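Carbonic anhydrase (Neosartorya fumigata, PDB 7COI) probably catalyses the reversible hydration of carbon dioxide to hydrogencarbonate and a proton, as a zinc-dependent carbonic anhydrase of the beta class. Local coordinates at residues Thr128-Leu133 with Gly262-Leu267; Val170-His175 with Lys233-Lys238. All blocks are in the same frame, centred on the assembly; numbering follows the deposited sequence.

Contact 1 (Thr128-Leu133 with Gly262-Leu267); sequences TILGLL and GFLRQL
Leu264 of strand 264-266, the outermost strand of the sheet within this chain, meets Leu130, near the end of helix 126-129, through a single pair of methyl groups: Leu130 CD2 lies 3.4 Å from Leu264 CD1, a snug methyl-methyl approach. The two side chains cross at about a right angle. The other branch of Leu264 turns to the helix residue Ile129, whose CD1 is a looser 4.5 Å from Leu264 CD2. Leu264 thus spreads its fork over two successive residues of 128-133. Ile129 directs its CB toward the strand, and with CD1 anti to CA (chi2 -177°) its chain stays extended up to CD1.

Behind these apolar groups, the chain leaves the helix through a Schellman motif at Gly131. This glycine has positive phi (63°) and its N donates to Thr128 O at 3.1 Å, a turn that directs the following chain away from the strand. No hydrogen bond joins the two segments, and the three touching residues are buried.

Trp116 of strand 114-119 packs against all three, while Tyr257 of strand 251-257 touches Ile129 and Leu264. Trp91 of the second subunit packs on Ile129, and Asn88 of that subunit on Leu264. Leu264 therefore extends from the outermost strand, next to 251-257, and meets the end of helix 126-129 on the face of the sheet where Trp116 and Tyr257 lie, beside the second subunit.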
loop_
_atom_site.group_PDB
_atom_site.type_symbol
_atom_site.label_atom_id
_atom_site.label_comp_id
_atom_site.label_asym_id
_atom_site.label_seq_id
_atom_site.Cartn_x
_atom_site.Cartn_y
_atom_site.Cartn_z
ATOM N N THR A 128 14.969 19.204 -16.566
ATOM C CA THR A 128 14.993 19.874 -17.877
ATOM C C THR A 128 14.105 21.133 -17.835
ATOM O O THR A 128 14.591 22.241 -18.254
ATOM C CB THR A 128 14.507 18.918 -18.964
ATOM O OG1 THR A 128 15.378 17.790 -19.046
ATOM C CG2 THR A 128 14.412 19.605 -20.298
ATOM N N ILE A 129 12.855 21.015 -17.410
ATOM C CA ILE A 129 11.895 22.159 -17.570
ATOM C C ILE A 129 12.270 23.274 -16.587
ATOM O O ILE A 129 11.837 24.428 -16.821
ATOM C CB ILE A 129 10.422 21.722 -17.465
ATOM C CG1 ILE A 129 10.043 21.331 -16.042
ATOM C CG2 ILE A 129 10.124 20.619 -18.476
ATOM C CD1 ILE A 129 8.609 20.822 -15.911
ATOM N N LEU A 130 13.015 22.979 -15.531
ATOM C CA LEU A 130 13.463 24.001 -14.543
ATOM C C LEU A 130 14.808 24.637 -14.951
ATOM O O LEU A 130 15.276 25.504 -14.204
ATOM C CB LEU A 130 13.571 23.344 -13.166
ATOM C CG LEU A 130 12.246 22.959 -12.522
ATOM C CD1 LEU A 130 12.478 22.212 -11.238
ATOM C CD2 LEU A 130 11.334 24.166 -12.297
ATOM N N GLY A 131 15.450 24.166 -16.018
ATOM C CA GLY A 131 16.781 24.650 -16.426
ATOM C C GLY A 131 17.822 24.360 -15.373
ATOM O O GLY A 131 18.721 25.208 -15.153
ATOM N N LEU A 132 17.724 23.204 -14.704
ATOM C CA LEU A 132 18.617 22.865 -13.583
ATOM C C LEU A 132 19.533 21.716 -14.003
ATOM O O LEU A 132 19.506 21.275 -15.184
ATOM C CB LEU A 132 17.809 22.570 -12.316
ATOM C CG LEU A 132 17.068 23.771 -11.728
ATOM C CD1 LEU A 132 16.227 23.367 -10.522
ATOM C CD2 LEU A 132 18.050 24.872 -11.330
ATOM N N LEU A 133 20.351 21.298 -13.061
ATOM C CA LEU A 133 21.415 20.314 -13.272
ATOM C C LEU A 133 21.134 19.111 -12.396
ATOM O O LEU A 133 20.418 19.209 -11.400
ATOM C CB LEU A 133 22.745 20.949 -12.883
ATOM C CG LEU A 133 23.255 22.085 -13.777
ATOM C CD1 LEU A 133 24.578 22.598 -13.241
ATOM C CD2 LEU A 133 23.443 21.580 -15.201
ATOM N N GLY A 262 5.562 25.151 -22.123
ATOM C CA GLY A 262 6.773 24.938 -21.328
ATOM C C GLY A 262 6.809 25.767 -20.062
ATOM O O GLY A 262 7.826 25.690 -19.318
ATOM N N PHE A 263 5.798 26.612 -19.829
ATOM C CA PHE A 263 5.768 27.483 -18.630
ATOM C C PHE A 263 5.063 26.792 -17.449
ATOM O O PHE A 263 3.939 26.289 -17.559
ATOM C CB PHE A 263 5.047 28.804 -18.922
ATOM C CG PHE A 263 5.859 29.714 -19.805
ATOM C CD1 PHE A 263 6.757 30.597 -19.226
ATOM C CD2 PHE A 263 5.850 29.593 -21.181
ATOM C CE1 PHE A 263 7.518 31.457 -20.014
ATOM C CE2 PHE A 263 6.646 30.423 -21.975
ATOM C CZ PHE A 263 7.489 31.339 -21.385
ATOM N N LEU A 264 5.690 26.946 -16.301
ATOM C CA LEU A 264 5.107 26.704 -14.960
ATOM C C LEU A 264 4.338 27.946 -14.507
ATOM O O LEU A 264 4.883 29.078 -14.688
ATOM C CB LEU A 264 6.236 26.385 -13.994
ATOM C CG LEU A 264 6.954 25.057 -14.257
ATOM C CD1 LEU A 264 8.272 25.031 -13.502
ATOM C CD2 LEU A 264 6.055 23.888 -13.859
ATOM N N ARG A 265 3.153 27.741 -13.940
ATOM C CA ARG A 265 2.409 28.813 -13.209
ATOM C C ARG A 265 2.170 28.392 -11.763
ATOM O O ARG A 265 1.931 27.176 -11.477
ATOM C CB ARG A 265 1.128 29.221 -13.922
ATOM C CG ARG A 265 0.131 28.110 -14.114
ATOM C CD ARG A 265 -1.051 28.622 -14.915
ATOM N NE ARG A 265 -2.038 27.587 -15.206
ATOM C CZ ARG A 265 -3.035 27.218 -14.392
ATOM N NH1 ARG A 265 -3.164 27.773 -13.195
ATOM N NH2 ARG A 265 -3.887 26.283 -14.775
ATOM N N GLN A 266 2.297 29.361 -10.841
ATOM C CA GLN A 266 2.013 29.146 -9.397
ATOM C C GLN A 266 0.499 29.131 -9.171
ATOM O O GLN A 266 -0.217 29.950 -9.771
ATOM C CB GLN A 266 2.670 30.205 -8.514
ATOM C CG GLN A 266 4.171 30.123 -8.526
ATOM C CD GLN A 266 4.776 31.000 -7.473
ATOM O OE1 GLN A 266 4.801 30.678 -6.285
ATOM N NE2 GLN A 266 5.268 32.125 -7.940
ATOM N N LEU A 267 0.035 28.222 -8.320
ATOM C CA LEU A 267 -1.346 28.241 -7.785
ATOM C C LEU A 267 -1.360 29.037 -6.485
ATOM O O LEU A 267 -0.370 28.891 -5.685
ATOM C CB LEU A 267 -1.807 26.806 -7.545
ATOM C CG LEU A 267 -1.821 25.946 -8.802
ATOM C CD1 LEU A 267 -2.319 24.560 -8.483
ATOM C CD2 LEU A 267 -2.651 26.605 -9.888
#

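Contact 2 (Val170-His175 with Lys233-Lys238). With ZN (zinc ion), chain F.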
loop_
_atom_site.group_PDB
_atom_site.type_symbol
_atom_site.label_atom_id
_atom_site.label_comp_id
_atom_site.label_asym_id
_atom_site.label_seq_id
_atom_site.Cartn_x
_atom_site.Cartn_y
_atom_site.Cartn_z
ATOM N N VAL A 170 9.275 22.031 -0.994
ATOM C CA VAL A 170 8.517 20.892 -1.602
ATOM C C VAL A 170 7.587 21.473 -2.639
ATOM O O VAL A 170 6.762 22.330 -2.303
ATOM C CB VAL A 170 7.773 20.028 -0.573
ATOM C CG1 VAL A 170 7.107 18.838 -1.298
ATOM C CG2 VAL A 170 8.705 19.543 0.527
ATOM N N VAL A 171 7.697 21.007 -3.880
ATOM C CA VAL A 171 6.871 21.466 -4.994
ATOM C C VAL A 171 5.994 20.296 -5.428
ATOM O O VAL A 171 6.548 19.226 -5.704
ATOM C CB VAL A 171 7.765 21.945 -6.151
ATOM C CG1 VAL A 171 6.941 22.346 -7.352
ATOM C CG2 VAL A 171 8.719 23.045 -5.715
ATOM N N ILE A 172 4.697 20.496 -5.490
ATOM C CA ILE A 172 3.772 19.570 -6.173
ATOM C C ILE A 172 3.422 20.244 -7.475
ATOM O O ILE A 172 2.867 21.364 -7.455
ATOM C CB ILE A 172 2.540 19.191 -5.332
ATOM C CG1 ILE A 172 2.945 18.531 -4.021
ATOM C CG2 ILE A 172 1.619 18.294 -6.149
ATOM C CD1 ILE A 172 1.761 18.206 -3.116
ATOM N N CYS A 173 3.715 19.570 -8.578
ATOM C CA CYS A 173 3.482 20.089 -9.931
ATOM C C CYS A 173 2.497 19.176 -10.635
ATOM O O CYS A 173 2.843 18.028 -10.917
ATOM C CB CYS A 173 4.801 20.225 -10.682
ATOM S SG CYS A 173 4.569 20.984 -12.306
ATOM N N GLY A 174 1.300 19.703 -10.896
ATOM C CA GLY A 174 0.340 19.106 -11.840
ATOM C C GLY A 174 0.569 19.643 -13.236
ATOM O O GLY A 174 1.480 20.470 -13.437
ATOM N N HIS A 175 -0.187 19.174 -14.225
ATOM C CA HIS A 175 0.088 19.645 -15.604
ATOM C C HIS A 175 -1.209 19.592 -16.400
ATOM O O HIS A 175 -2.170 18.894 -16.014
ATOM C CB HIS A 175 1.282 18.924 -16.253
ATOM C CG HIS A 175 0.929 17.510 -16.517
ATOM N ND1 HIS A 175 0.591 17.076 -17.794
ATOM C CD2 HIS A 175 0.777 16.463 -15.677
ATOM C CE1 HIS A 175 0.262 15.814 -17.758
ATOM N NE2 HIS A 175 0.403 15.438 -16.487
ATOM N N LYS A 233 -2.275 19.838 0.971
ATOM C CA LYS A 233 -2.946 19.590 2.266
ATOM C C LYS A 233 -2.454 18.243 2.797
ATOM O O LYS A 233 -1.990 18.190 3.930
ATOM C CB LYS A 233 -4.455 19.710 2.101
ATOM C CG LYS A 233 -5.258 19.349 3.344
ATOM C CD LYS A 233 -6.726 19.687 3.197
ATOM C CE LYS A 233 -7.521 19.351 4.436
ATOM N NZ LYS A 233 -8.953 19.640 4.240
ATOM N N ALA A 234 -2.483 17.190 1.977
ATOM C CA ALA A 234 -2.029 15.843 2.382
ATOM C C ALA A 234 -0.566 15.902 2.803
ATOM O O ALA A 234 -0.185 15.237 3.771
ATOM C CB ALA A 234 -2.246 14.872 1.253
ATOM N N LEU A 235 0.255 16.665 2.076
ATOM C CA LEU A 235 1.705 16.789 2.335
ATOM C C LEU A 235 1.897 17.382 3.730
ATOM O O LEU A 235 2.766 16.888 4.452
ATOM C CB LEU A 235 2.296 17.688 1.237
ATOM C CG LEU A 235 3.737 18.101 1.407
ATOM C CD1 LEU A 235 4.656 16.884 1.281
ATOM C CD2 LEU A 235 4.079 19.138 0.335
ATOM N N THR A 236 1.100 18.391 4.106
ATOM C CA THR A 236 1.234 19.063 5.418
ATOM C C THR A 236 0.585 18.263 6.551
ATOM O O THR A 236 0.885 18.594 7.701
ATOM C CB THR A 236 0.713 20.505 5.351
ATOM O OG1 THR A 236 -0.656 20.521 4.967
ATOM C CG2 THR A 236 1.499 21.353 4.379
ATOM N N GLN A 237 -0.214 17.234 6.262
ATOM C CA GLN A 237 -0.789 16.297 7.272
ATOM C C GLN A 237 0.221 15.197 7.581
ATOM O O GLN A 237 -0.145 14.014 7.599
ATOM C CB GLN A 237 -2.126 15.748 6.804
ATOM C CG GLN A 237 -3.196 16.829 6.757
ATOM C CD GLN A 237 -4.525 16.343 6.230
ATOM O OE1 GLN A 237 -4.586 15.511 5.336
ATOM N NE2 GLN A 237 -5.612 16.885 6.767
ATOM N N LYS A 238 1.473 15.593 7.718
ATOM C CA LYS A 238 2.606 14.703 8.012
ATOM C C LYS A 238 3.458 15.441 9.026
ATOM O O LYS A 238 3.880 16.581 8.725
ATOM C CB LYS A 238 3.408 14.403 6.756
ATOM C CG LYS A 238 2.631 13.646 5.692
ATOM C CD LYS A 238 3.489 13.279 4.491
ATOM C CE LYS A 238 2.639 12.748 3.345
ATOM N NZ LYS A 238 1.909 11.524 3.748
HETATM ZN ZN ZN F . -0.248 13.522 -15.790
#
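Val170 and Leu235 form the tight part of this contact, with Val170 CG1 3.5 Å from Leu235 CD2, closer than ordinary carbon packing. The same leucine methyl is 3.9 Å from Val170 CB, so it sits against the side of the valine, while Leu235 CD1 stands farther off, 4.1 Å from Val170 CG1. Leu235 directs its CB at the strand; with chi1 172° its CG lies opposite the backbone N, and the fork reaches Val170. Ile172, two residues along the strand, reaches the same methyl more loosely: its CD1 is 4.3 Å from Leu235 CD2. Val252 of the adjacent strand 251-257 also touches Leu235.

Elsewhere at the helix end the groups are polar. Lys233 points away from the strand and is partly exposed, whereas Gln237 is buried and hydrogen-bonds through its amide to Gln202 and Glu205 of the third subunit.

Beyond the packed residues, strand 169-175 ends at His175, whose NE2 binds the zinc ion at 2.1 Å; Cys119 and Cys178 also bind it. A helix packed on a central parallel strand that carries a metal ligand at its C-terminal end fits the alpha/beta fold of beta-class carbonic anhydrases and their Cys-His-Cys zinc site.

Contacts 1 and 2 have centres 16 Å apart and meet through the central sheet, where Leu264 CD2 of contact 1 lies 3.6 Å from Cys173 SG of contact 2. Strand 169-175 points Val170 and Ile172 toward helix 216-236, whereas Cys173 turns to the face that bears Leu264, so the two contacts pack opposite faces of this strand. Contact 2 reaches the zinc only through His175 at the end of its strand; its packed residues lie farther down the strand. The side chain of His175 is about 7 Å from that of Leu264, and the side chain of Ile129 is about 11 Å from the zinc ion. In sequence, both segments of contact 2 fall between those of contact 1.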